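Local coordinates for FAD-binding PCMH-type domain-containing protein (Gibberella zeae, PDB 6YJO), which is probably an FAD-dependent oxidoreductase of the oxygen-dependent family, carrying a covalently linked flavin and thought to oxidise oligosaccharides, at residues Gly174-Ala179 and Asp385-Pro390; Ala179-Gly184 and Glu272-Ile277; Ser349-Ala354 and Leu416-Phe421. All blocks are in the same frame, centred on the assembly; numbering follows the deposited sequence.

Interaction 1: residues Gly174-Ala179 and Asp385-Pro390; sequences GGYGFA and DLFGGP. With FAD (flavin-adenine dinucleotide), chain C.
The ring of Y176 barely overlaps that of F387: the planes lie 24° apart but the centroids are 5.2 Å from each other, a near-parallel pair slid so far that CE2 of Y176 meets CD1 of F387 at 3.4 Å. Y176 forms part of the wall of the FAD pocket in a PCMH-type flavoenzyme, where a loop of the flavin-binding part meets the end of strand 380-386. Its chi1 of -175° sets CG anti to the backbone N; the ring beyond it lies against D385 and F387, while the backbone serves the flavin. Y176 N donates to FAD O2 over 3.2 Å, and Y176 O accepts from FAD N3 at 2.7 Å, so a single residue reads both a donor and an acceptor of the pyrimidine edge. G174 and G175 before it have positive phi angles at which a CB would press on the preceding carbonyl oxygen, so glycine suits both positions. D385 slides past Y176 in the opposite direction, its CB and CG packing on Y176 CE1, while its OD1 is hydrogen-bonded to Q276. Tyrosine suits the site because its length spans the gap from flavin to strand, with a polar tip close to one backbone carbonyl, that of L386. L386 O lies at the edge of the Y176 ring, near its plane, 2.6 Å from Y176 OH.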
loop_
_atom_site.group_PDB
_atom_site.type_symbol
_atom_site.label_atom_id
_atom_site.label_comp_id
_atom_site.label_asym_id
_atom_site.label_seq_id
_atom_site.Cartn_x
_atom_site.Cartn_y
_atom_site.Cartn_z
ATOM N N GLY A 174 -3.216 3.431 -3.267
ATOM C CA GLY A 174 -3.741 2.218 -3.860
ATOM C C GLY A 174 -4.564 1.416 -2.877
ATOM O O GLY A 174 -5.735 1.725 -2.629
ATOM N N GLY A 175 -3.952 0.390 -2.299
ATOM C CA GLY A 175 -4.643 -0.473 -1.365
ATOM C C GLY A 175 -5.070 -1.763 -2.027
ATOM O O GLY A 175 -6.159 -1.838 -2.603
ATOM N N TYR A 176 -4.215 -2.779 -1.963
ATOM C CA TYR A 176 -4.445 -4.050 -2.631
ATOM C C TYR A 176 -4.427 -5.184 -1.617
ATOM O O TYR A 176 -3.606 -5.194 -0.693
ATOM C CB TYR A 176 -3.393 -4.309 -3.711
ATOM C CG TYR A 176 -3.653 -5.566 -4.508
ATOM C CD1 TYR A 176 -3.240 -6.809 -4.037
ATOM C CD2 TYR A 176 -4.318 -5.514 -5.725
ATOM C CE1 TYR A 176 -3.482 -7.958 -4.758
ATOM C CE2 TYR A 176 -4.566 -6.665 -6.453
ATOM C CZ TYR A 176 -4.142 -7.879 -5.963
ATOM O OH TYR A 176 -4.372 -9.030 -6.672
ATOM N N GLY A 177 -5.325 -6.142 -1.808
ATOM C CA GLY A 177 -5.405 -7.282 -0.927
ATOM C C GLY A 177 -6.191 -8.404 -1.569
ATOM O O GLY A 177 -6.463 -8.390 -2.771
ATOM N N PHE A 178 -6.572 -9.373 -0.740
ATOM C CA PHE A 178 -7.235 -10.584 -1.210
ATOM C C PHE A 178 -8.707 -10.379 -1.542
ATOM O O PHE A 178 -9.390 -11.356 -1.856
ATOM C CB PHE A 178 -7.075 -11.692 -0.162
ATOM C CG PHE A 178 -5.694 -12.288 -0.118
ATOM C CD1 PHE A 178 -5.034 -12.623 -1.290
ATOM C CD2 PHE A 178 -5.051 -12.502 1.090
ATOM C CE1 PHE A 178 -3.768 -13.163 -1.260
ATOM C CE2 PHE A 178 -3.778 -13.046 1.129
ATOM C CZ PHE A 178 -3.137 -13.378 -0.050
ATOM N N ALA A 179 -9.205 -9.146 -1.488
ATOM C CA ALA A 179 -10.518 -8.793 -2.010
ATOM C C ALA A 179 -10.444 -7.837 -3.192
ATOM O O ALA A 179 -11.491 -7.443 -3.716
ATOM C CB ALA A 179 -11.372 -8.160 -0.906
ATOM N N ASP A 385 1.173 -11.062 -6.824
ATOM C CA ASP A 385 -0.281 -11.064 -6.845
ATOM C C ASP A 385 -0.786 -11.099 -8.280
ATOM O O ASP A 385 -0.191 -10.498 -9.178
ATOM C CB ASP A 385 -0.828 -9.824 -6.141
ATOM C CG ASP A 385 -0.559 -9.830 -4.651
ATOM O OD1 ASP A 385 -1.230 -10.596 -3.927
ATOM O OD2 ASP A 385 0.323 -9.067 -4.202
ATOM N N LEU A 386 -1.887 -11.813 -8.495
ATOM C CA LEU A 386 -2.632 -11.693 -9.742
ATOM C C LEU A 386 -3.483 -10.431 -9.641
ATOM O O LEU A 386 -4.456 -10.385 -8.881
ATOM C CB LEU A 386 -3.468 -12.943 -9.995
ATOM C CG LEU A 386 -2.669 -14.254 -10.030
ATOM C CD1 LEU A 386 -3.504 -15.383 -10.625
ATOM C CD2 LEU A 386 -1.353 -14.095 -10.794
ATOM N N PHE A 387 -3.109 -9.407 -10.407
ATOM C CA PHE A 387 -3.522 -8.030 -10.170
ATOM C C PHE A 387 -4.600 -7.542 -11.130
ATOM O O PHE A 387 -5.595 -6.959 -10.691
ATOM C CB PHE A 387 -2.293 -7.121 -10.276
ATOM C CG PHE A 387 -2.572 -5.675 -10.002
ATOM C CD1 PHE A 387 -2.560 -5.187 -8.707
ATOM C CD2 PHE A 387 -2.820 -4.796 -11.041
ATOM C CE1 PHE A 387 -2.803 -3.851 -8.453
ATOM C CE2 PHE A 387 -3.063 -3.462 -10.792
ATOM C CZ PHE A 387 -3.054 -2.991 -9.495
ATOM N N GLY A 388 -4.406 -7.739 -12.433
ATOM C CA GLY A 388 -5.309 -7.180 -13.422
ATOM C C GLY A 388 -5.935 -8.204 -14.344
ATOM O O GLY A 388 -6.197 -9.341 -13.942
ATOM N N GLY A 389 -6.182 -7.807 -15.590
ATOM C CA GLY A 389 -6.818 -8.665 -16.561
ATOM C C GLY A 389 -8.299 -8.369 -16.714
ATOM O O GLY A 389 -8.868 -7.536 -16.002
ATOM N N PRO A 390 -8.956 -9.054 -17.652
ATOM C CA PRO A 390 -10.374 -8.753 -17.917
ATOM C C PRO A 390 -11.292 -9.017 -16.737
ATOM O O PRO A 390 -12.315 -8.335 -16.599
ATOM C CB PRO A 390 -10.710 -9.668 -19.103
ATOM C CG PRO A 390 -9.389 -9.984 -19.737
ATOM C CD PRO A 390 -8.410 -10.037 -18.602
HETATM P PA FAD C . 2.525 5.969 6.965
HETATM O O1A FAD C . 3.999 5.898 7.095
HETATM O O2A FAD C . 1.817 6.609 8.171
HETATM O O5B FAD C . 2.113 6.710 5.637
HETATM C C5B FAD C . 2.707 6.361 4.369
HETATM C C4B FAD C . 2.572 7.523 3.422
HETATM O O4B FAD C . 1.247 8.095 3.551
HETATM C C3B FAD C . 3.549 8.667 3.675
HETATM O O3B FAD C . 3.911 9.303 2.454
HETATM C C2B FAD C . 2.736 9.591 4.580
HETATM O O2B FAD C . 3.186 10.936 4.514
HETATM C C1B FAD C . 1.350 9.447 3.956
HETATM N N9A FAD C . 0.251 9.761 4.866
HETATM C C8A FAD C . -0.097 9.108 6.022
HETATM N N7A FAD C . -1.130 9.625 6.641
HETATM C C5A FAD C . -1.489 10.700 5.835
HETATM C C6A FAD C . -2.512 11.658 5.940
HETATM N N6A FAD C . -3.401 11.701 6.935
HETATM N N1A FAD C . -2.590 12.592 4.966
HETATM C C2A FAD C . -1.707 12.557 3.967
HETATM N N3A FAD C . -0.703 11.702 3.764
HETATM C C4A FAD C . -0.645 10.790 4.745
HETATM N N1 FAD C . 0.132 -2.700 0.833
HETATM C C2 FAD C . -0.718 -3.352 -0.015
HETATM O O2 FAD C . -1.100 -2.836 -1.072
HETATM N N3 FAD C . -1.170 -4.622 0.308
HETATM C C4 FAD C . -0.841 -5.336 1.444
HETATM O O4 FAD C . -1.305 -6.460 1.627
HETATM C C4X FAD C . 0.062 -4.635 2.335
HETATM N N5 FAD C . 0.425 -5.234 3.434
HETATM C C5X FAD C . 1.284 -4.558 4.288
HETATM C C6 FAD C . 1.712 -5.187 5.451
HETATM C C7 FAD C . 2.549 -4.545 6.355
HETATM C C7M FAD C . 2.965 -5.258 7.615
HETATM C C8 FAD C . 3.033 -3.260 6.053
HETATM C C8M FAD C . 3.950 -2.532 6.997
HETATM C C9 FAD C . 2.628 -2.635 4.877
HETATM C C9A FAD C . 1.766 -3.275 3.995
HETATM N N10 FAD C . 1.335 -2.663 2.802
HETATM C C10 FAD C . 0.492 -3.317 1.943
HETATM C "C1'" FAD C . 1.828 -1.333 2.422
HETATM C "C2'" FAD C . 0.909 -0.191 2.829
HETATM O "O2'" FAD C . -0.196 -0.114 1.931
HETATM C "C3'" FAD C . 1.699 1.116 2.762
HETATM O "O3'" FAD C . 2.861 0.971 3.571
HETATM C "C4'" FAD C . 0.929 2.347 3.236
HETATM O "O4'" FAD C . 1.188 3.451 2.369
HETATM C "C5'" FAD C . 1.310 2.710 4.652
HETATM O "O5'" FAD C . 0.332 3.622 5.186
HETATM P P FAD C . 0.389 4.068 6.686
HETATM O O1P FAD C . -0.516 5.285 6.896
HETATM O O2P FAD C . 0.140 2.895 7.560
HETATM O O3P FAD C . 1.927 4.511 6.790
#

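Interaction 2: residues Ala179-Gly184 and Glu272-Ile277; sequences ASRTHG and ELNMQI
At the edge of the R181 guanidinium sits L273 O, tilted 27° out of its plane, and T182 OG1 lies 18° out of the N274 amide plane; T182 CG2 in turn sits over the centre of one face of the H183 ring, 3.6 Å above its plane. The first two of these contacts dock helix 180-183 on the start of strand 273-280, an inner strand of the antiparallel seven-stranded sheet found in the substrate domain of this flavoenzyme fold. R181 runs extended from CG to NE past the strand, and NH1 donates to L273 O over 3.0 Å. NH1 also bonds P270 O, and NH2 bonds A266 O, so one guanidinium gathers carbonyls from the end of helix 252-268 and the residues that follow it; arginine, with several N-H groups, suits that task. T182 and N274 cross at about a right angle, and N274 ND2 donates to T182 OG1 at 3.0 Å with an N-H...O angle of 153°. The threonine hydroxyl is also hydrogen-bonded to K271 O, a double role that suits a hydroxyl. On the other branch of the amide, OD1 of N274 lies 3.1 Å from R181 N, beside R181 CB.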
loop_
_atom_site.group_PDB
_atom_site.type_symbol
_atom_site.label_atom_id
_atom_site.label_comp_id
_atom_site.label_asym_id
_atom_site.label_seq_id
_atom_site.Cartn_x
_atom_site.Cartn_y
_atom_site.Cartn_z
ATOM N N ALA A 179 -9.205 -9.146 -1.488
ATOM C CA ALA A 179 -10.518 -8.793 -2.010
ATOM C C ALA A 179 -10.444 -7.837 -3.192
ATOM O O ALA A 179 -11.491 -7.443 -3.716
ATOM C CB ALA A 179 -11.372 -8.160 -0.906
ATOM N N SER A 180 -9.241 -7.456 -3.627
ATOM C CA SER A 180 -9.117 -6.420 -4.646
ATOM C C SER A 180 -9.591 -6.917 -6.004
ATOM O O SER A 180 -10.336 -6.223 -6.705
ATOM C CB SER A 180 -7.669 -5.939 -4.731
ATOM O OG SER A 180 -7.369 -5.053 -3.667
ATOM N N ARG A 181 -9.163 -8.119 -6.396
ATOM C CA ARG A 181 -9.534 -8.635 -7.710
ATOM C C ARG A 181 -11.046 -8.709 -7.866
ATOM O O ARG A 181 -11.559 -8.658 -8.991
ATOM C CB ARG A 181 -8.910 -10.012 -7.926
ATOM C CG ARG A 181 -8.785 -10.396 -9.384
ATOM C CD ARG A 181 -7.823 -11.552 -9.579
ATOM N NE ARG A 181 -7.824 -11.989 -10.969
ATOM C CZ ARG A 181 -8.779 -12.737 -11.513
ATOM N NH1 ARG A 181 -9.810 -13.140 -10.778
ATOM N NH2 ARG A 181 -8.706 -13.083 -12.791
ATOM N N THR A 182 -11.770 -8.824 -6.753
ATOM C CA THR A 182 -13.221 -8.930 -6.760
ATOM C C THR A 182 -13.918 -7.603 -6.508
ATOM O O THR A 182 -14.992 -7.366 -7.071
ATOM C CB THR A 182 -13.674 -9.934 -5.693
ATOM O OG1 THR A 182 -13.037 -11.197 -5.920
ATOM C CG2 THR A 182 -15.191 -10.110 -5.710
ATOM N N HIS A 183 -13.336 -6.736 -5.678
ATOM C CA HIS A 183 -13.981 -5.494 -5.286
ATOM C C HIS A 183 -13.100 -4.263 -5.466
ATOM O O HIS A 183 -13.524 -3.165 -5.090
ATOM C CB HIS A 183 -14.444 -5.576 -3.821
ATOM C CG HIS A 183 -15.484 -6.627 -3.571
ATOM N ND1 HIS A 183 -15.337 -7.605 -2.610
ATOM C CD2 HIS A 183 -16.687 -6.848 -4.152
ATOM C CE1 HIS A 183 -16.404 -8.385 -2.613
ATOM N NE2 HIS A 183 -17.238 -7.948 -3.538
ATOM N N GLY A 184 -11.896 -4.407 -6.013
ATOM C CA GLY A 184 -11.094 -3.280 -6.438
ATOM C C GLY A 184 -10.076 -2.848 -5.394
ATOM O O GLY A 184 -10.059 -3.312 -4.251
ATOM N N GLU A 272 -14.400 -13.923 -8.627
ATOM C CA GLU A 272 -14.507 -14.369 -7.241
ATOM C C GLU A 272 -13.189 -14.891 -6.685
ATOM O O GLU A 272 -13.095 -15.116 -5.474
ATOM C CB GLU A 272 -15.570 -15.468 -7.112
ATOM C CG GLU A 272 -17.010 -14.962 -7.046
ATOM C CD GLU A 272 -17.593 -14.655 -8.412
ATOM O OE1 GLU A 272 -16.940 -14.980 -9.425
ATOM O OE2 GLU A 272 -18.709 -14.090 -8.473
ATOM N N LEU A 273 -12.176 -15.072 -7.526
ATOM C CA LEU A 273 -10.926 -15.714 -7.142
ATOM C C LEU A 273 -9.828 -14.669 -6.969
ATOM O O LEU A 273 -9.633 -13.818 -7.842
ATOM C CB LEU A 273 -10.522 -16.744 -8.196
ATOM C CG LEU A 273 -9.216 -17.507 -7.985
ATOM C CD1 LEU A 273 -9.299 -18.438 -6.786
ATOM C CD2 LEU A 273 -8.879 -18.282 -9.247
ATOM N N ASN A 274 -9.118 -14.742 -5.844
ATOM C CA ASN A 274 -8.008 -13.847 -5.531
ATOM C C ASN A 274 -6.790 -14.693 -5.189
ATOM O O ASN A 274 -6.887 -15.616 -4.376
ATOM C CB ASN A 274 -8.365 -12.922 -4.364
ATOM C CG ASN A 274 -9.562 -12.038 -4.667
ATOM O OD1 ASN A 274 -9.407 -10.886 -5.065
ATOM N ND2 ASN A 274 -10.766 -12.577 -4.478
ATOM N N MET A 275 -5.645 -14.382 -5.796
ATOM C CA MET A 275 -4.493 -15.271 -5.711
ATOM C C MET A 275 -3.196 -14.480 -5.669
ATOM O O MET A 275 -3.098 -13.387 -6.232
ATOM C CB MET A 275 -4.458 -16.232 -6.904
ATOM C CG MET A 275 -3.972 -17.622 -6.557
ATOM S SD MET A 275 -4.270 -18.801 -7.884
ATOM C CE MET A 275 -2.889 -18.437 -8.960
ATOM N N GLN A 276 -2.203 -15.058 -4.990
ATOM C CA GLN A 276 -0.806 -14.651 -5.078
ATOM C C GLN A 276 0.044 -15.910 -4.941
ATOM O O GLN A 276 -0.456 -16.978 -4.574
ATOM C CB GLN A 276 -0.455 -13.608 -4.008
ATOM C CG GLN A 276 -0.061 -14.182 -2.651
ATOM C CD GLN A 276 0.198 -13.122 -1.589
ATOM O OE1 GLN A 276 0.403 -13.445 -0.420
ATOM N NE2 GLN A 276 0.200 -11.855 -1.990
ATOM N N ILE A 277 1.335 -15.791 -5.260
ATOM C CA ILE A 277 2.289 -16.875 -5.036
ATOM C C ILE A 277 3.469 -16.340 -4.241
ATOM O O ILE A 277 4.211 -15.481 -4.725
ATOM C CB ILE A 277 2.775 -17.520 -6.347
ATOM C CG1 ILE A 277 3.788 -18.628 -6.021
ATOM C CG2 ILE A 277 3.395 -16.486 -7.281
ATOM C CD1 ILE A 277 4.218 -19.450 -7.206
#

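Interaction 3: residues Ser349-Ala354 and Leu416-Phe421; sequences SLMTKA and LLLWQF
From CB outward, W419 packs against L350 and T352 of the neighbouring strand: CB rests on L350 CB at 3.7 Å, CG stays near that same atom, CD1 passes T352 OG1, and NE1 donates to T352 OG1 over 2.9 Å; CE2 still lies near that oxygen, and beyond the two segments the ring meets F363 edge-to-face. The setting is an antiparallel ladder between strand 346-352, at one edge of the seven-stranded sheet of the substrate domain, and its neighbour 417-423. W419 points to the face shared with L350, T352 and L417; chi1 of -55° puts CG anti to the carbonyl carbon. The threonine comes across at about a right angle, and its OG1 lies 21° out of the indole plane. Threonine suits the place, since its hydroxyl accepts the indole N-H and gives a weak bond to K353 O, while CG2 lies beside the indole NE1. Further along, F421 turns its edge to L350, with CZ 3.7 Å from CD1 of L350. Helix 431-446 covers L350 and F421.

The opposite face, with S349, M351, L418 and Q420, looks toward the flavin side. M351 is bent at chi2 and chi3, and its CE touches L418 CD1 at 3.7 Å. S349 OG is hydrogen-bonded to the backbone N of Y457, an FAD-binding residue, and Q420 OE1 to Y104 OH. In the backbone, L350 and W419 exchange a pair of hydrogen bonds, and T352 N gives a weak one to L417 O. The ladder then finishes in a classic beta bulge, in which T352 O accepts from two amides, L416 N at 2.8 Å and L417 N at 3.0 Å.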
loop_
_atom_site.group_PDB
_atom_site.type_symbol
_atom_site.label_atom_id
_atom_site.label_comp_id
_atom_site.label_asym_id
_atom_site.label_seq_id
_atom_site.Cartn_x
_atom_site.Cartn_y
_atom_site.Cartn_z
ATOM N N SER A 349 9.215 -3.460 -5.622
ATOM C CA SER A 349 8.022 -3.964 -6.285
ATOM C C SER A 349 8.197 -3.918 -7.796
ATOM O O SER A 349 9.170 -3.372 -8.324
ATOM C CB SER A 349 6.779 -3.154 -5.891
ATOM O OG SER A 349 6.952 -1.785 -6.215
ATOM N N LEU A 350 7.227 -4.514 -8.488
ATOM C CA LEU A 350 7.081 -4.374 -9.929
ATOM C C LEU A 350 5.599 -4.436 -10.264
ATOM O O LEU A 350 4.822 -5.104 -9.577
ATOM C CB LEU A 350 7.838 -5.460 -10.706
ATOM C CG LEU A 350 9.355 -5.316 -10.820
ATOM C CD1 LEU A 350 9.933 -6.535 -11.527
ATOM C CD2 LEU A 350 9.724 -4.039 -11.565
ATOM N N MET A 351 5.215 -3.723 -11.318
ATOM C CA MET A 351 3.850 -3.718 -11.846
ATOM C C MET A 351 3.953 -4.073 -13.327
ATOM O O MET A 351 3.863 -3.209 -14.201
ATOM C CB MET A 351 3.169 -2.352 -11.619
ATOM C CG MET A 351 2.964 -1.996 -10.154
ATOM S SD MET A 351 1.224 -1.811 -9.704
ATOM C CE MET A 351 0.609 -3.458 -10.042
ATOM N N THR A 352 4.141 -5.360 -13.605
ATOM C CA THR A 352 4.438 -5.834 -14.950
ATOM C C THR A 352 3.171 -6.218 -15.702
ATOM O O THR A 352 2.109 -6.453 -15.122
ATOM C CB THR A 352 5.370 -7.052 -14.918
ATOM O OG1 THR A 352 4.693 -8.163 -14.317
ATOM C CG2 THR A 352 6.633 -6.753 -14.143
ATOM N N LYS A 353 3.307 -6.273 -17.022
ATOM C CA LYS A 353 2.414 -7.034 -17.873
ATOM C C LYS A 353 2.874 -8.490 -17.921
ATOM O O LYS A 353 3.892 -8.866 -17.336
ATOM C CB LYS A 353 2.382 -6.429 -19.276
ATOM C CG LYS A 353 1.853 -5.006 -19.320
ATOM C CD LYS A 353 2.086 -4.359 -20.678
ATOM C CE LYS A 353 1.393 -3.009 -20.783
ATOM N NZ LYS A 353 -0.079 -3.136 -20.975
ATOM N N ALA A 354 2.096 -9.317 -18.610
ATOM C CA ALA A 354 2.478 -10.695 -18.889
ATOM C C ALA A 354 3.923 -10.788 -19.362
ATOM O O ALA A 354 4.289 -10.217 -20.393
ATOM C CB ALA A 354 1.539 -11.271 -19.951
ATOM N N LEU A 416 -0.733 -6.538 -15.233
ATOM C CA LEU A 416 -1.298 -7.828 -14.871
ATOM C C LEU A 416 -0.794 -8.367 -13.543
ATOM O O LEU A 416 -1.565 -9.001 -12.821
ATOM C CB LEU A 416 -1.006 -8.862 -15.964
ATOM C CG LEU A 416 -1.531 -10.279 -15.727
ATOM C CD1 LEU A 416 -3.053 -10.293 -15.704
ATOM C CD2 LEU A 416 -0.997 -11.226 -16.788
ATOM N N LEU A 417 0.468 -8.114 -13.197
ATOM C CA LEU A 417 1.117 -8.749 -12.060
ATOM C C LEU A 417 1.679 -7.701 -11.113
ATOM O O LEU A 417 2.291 -6.723 -11.551
ATOM C CB LEU A 417 2.237 -9.678 -12.527
ATOM C CG LEU A 417 1.822 -10.788 -13.494
ATOM C CD1 LEU A 417 3.047 -11.553 -13.984
ATOM C CD2 LEU A 417 0.807 -11.729 -12.842
ATOM N N LEU A 418 1.476 -7.916 -9.813
ATOM C CA LEU A 418 1.995 -7.041 -8.764
ATOM C C LEU A 418 3.066 -7.810 -8.003
ATOM O O LEU A 418 2.757 -8.625 -7.129
ATOM C CB LEU A 418 0.881 -6.570 -7.833
ATOM C CG LEU A 418 1.352 -5.894 -6.543
ATOM C CD1 LEU A 418 2.191 -4.659 -6.862
ATOM C CD2 LEU A 418 0.176 -5.535 -5.639
ATOM N N TRP A 419 4.325 -7.542 -8.337
ATOM C CA TRP A 419 5.443 -8.176 -7.657
ATOM C C TRP A 419 5.825 -7.391 -6.411
ATOM O O TRP A 419 5.793 -6.158 -6.404
ATOM C CB TRP A 419 6.658 -8.268 -8.579
ATOM C CG TRP A 419 6.424 -8.950 -9.891
ATOM C CD1 TRP A 419 5.557 -8.570 -10.877
ATOM C CD2 TRP A 419 7.100 -10.115 -10.381
ATOM N NE1 TRP A 419 5.639 -9.437 -11.939
ATOM C CE2 TRP A 419 6.580 -10.394 -11.662
ATOM C CE3 TRP A 419 8.089 -10.954 -9.859
ATOM C CZ2 TRP A 419 7.015 -11.476 -12.426
ATOM C CZ3 TRP A 419 8.522 -12.025 -10.619
ATOM C CH2 TRP A 419 7.985 -12.276 -11.887
ATOM N N GLN A 420 6.192 -8.108 -5.356
ATOM C CA GLN A 420 6.858 -7.505 -4.213
ATOM C C GLN A 420 8.087 -8.331 -3.874
ATOM O O GLN A 420 8.007 -9.559 -3.766
ATOM C CB GLN A 420 5.941 -7.400 -2.991
ATOM C CG GLN A 420 6.535 -6.532 -1.895
ATOM C CD GLN A 420 5.715 -6.521 -0.622
ATOM O OE1 GLN A 420 5.960 -5.713 0.275
ATOM N NE2 GLN A 420 4.745 -7.421 -0.531
ATOM N N PHE A 421 9.224 -7.658 -3.730
ATOM C CA PHE A 421 10.471 -8.285 -3.315
ATOM C C PHE A 421 10.816 -7.746 -1.936
ATOM O O PHE A 421 10.912 -6.529 -1.755
ATOM C CB PHE A 421 11.603 -7.983 -4.300
ATOM C CG PHE A 421 11.228 -8.174 -5.747
ATOM C CD1 PHE A 421 10.451 -7.236 -6.409
ATOM C CD2 PHE A 421 11.686 -9.271 -6.456
ATOM C CE1 PHE A 421 10.117 -7.403 -7.742
ATOM C CE2 PHE A 421 11.359 -9.442 -7.789
ATOM C CZ PHE A 421 10.574 -8.505 -8.432
#

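In the fold
All three contacts reach one antiparallel sheet, in which strands 273-280, 380-386, 417-423 and 346-352 lie side by side in that order. Interactions 1 and 2 have centres about 5 Å apart and share A179, just before helix 180-183; along the chain interaction 2 is nested within interaction 1. Interaction 3 is centred about 10 Å from interaction 1, their segments alternating in sequence, and about 15 Å from interaction 2, which it follows without touching. Strand 380-386 links the set: L386 N meets M275 O on one flank, D385 N meets L418 O on the other. The sheet thus backs the flavin pocket and is reached by Y176 of the FAD-binding loop and by the helix 180-183 that follows it.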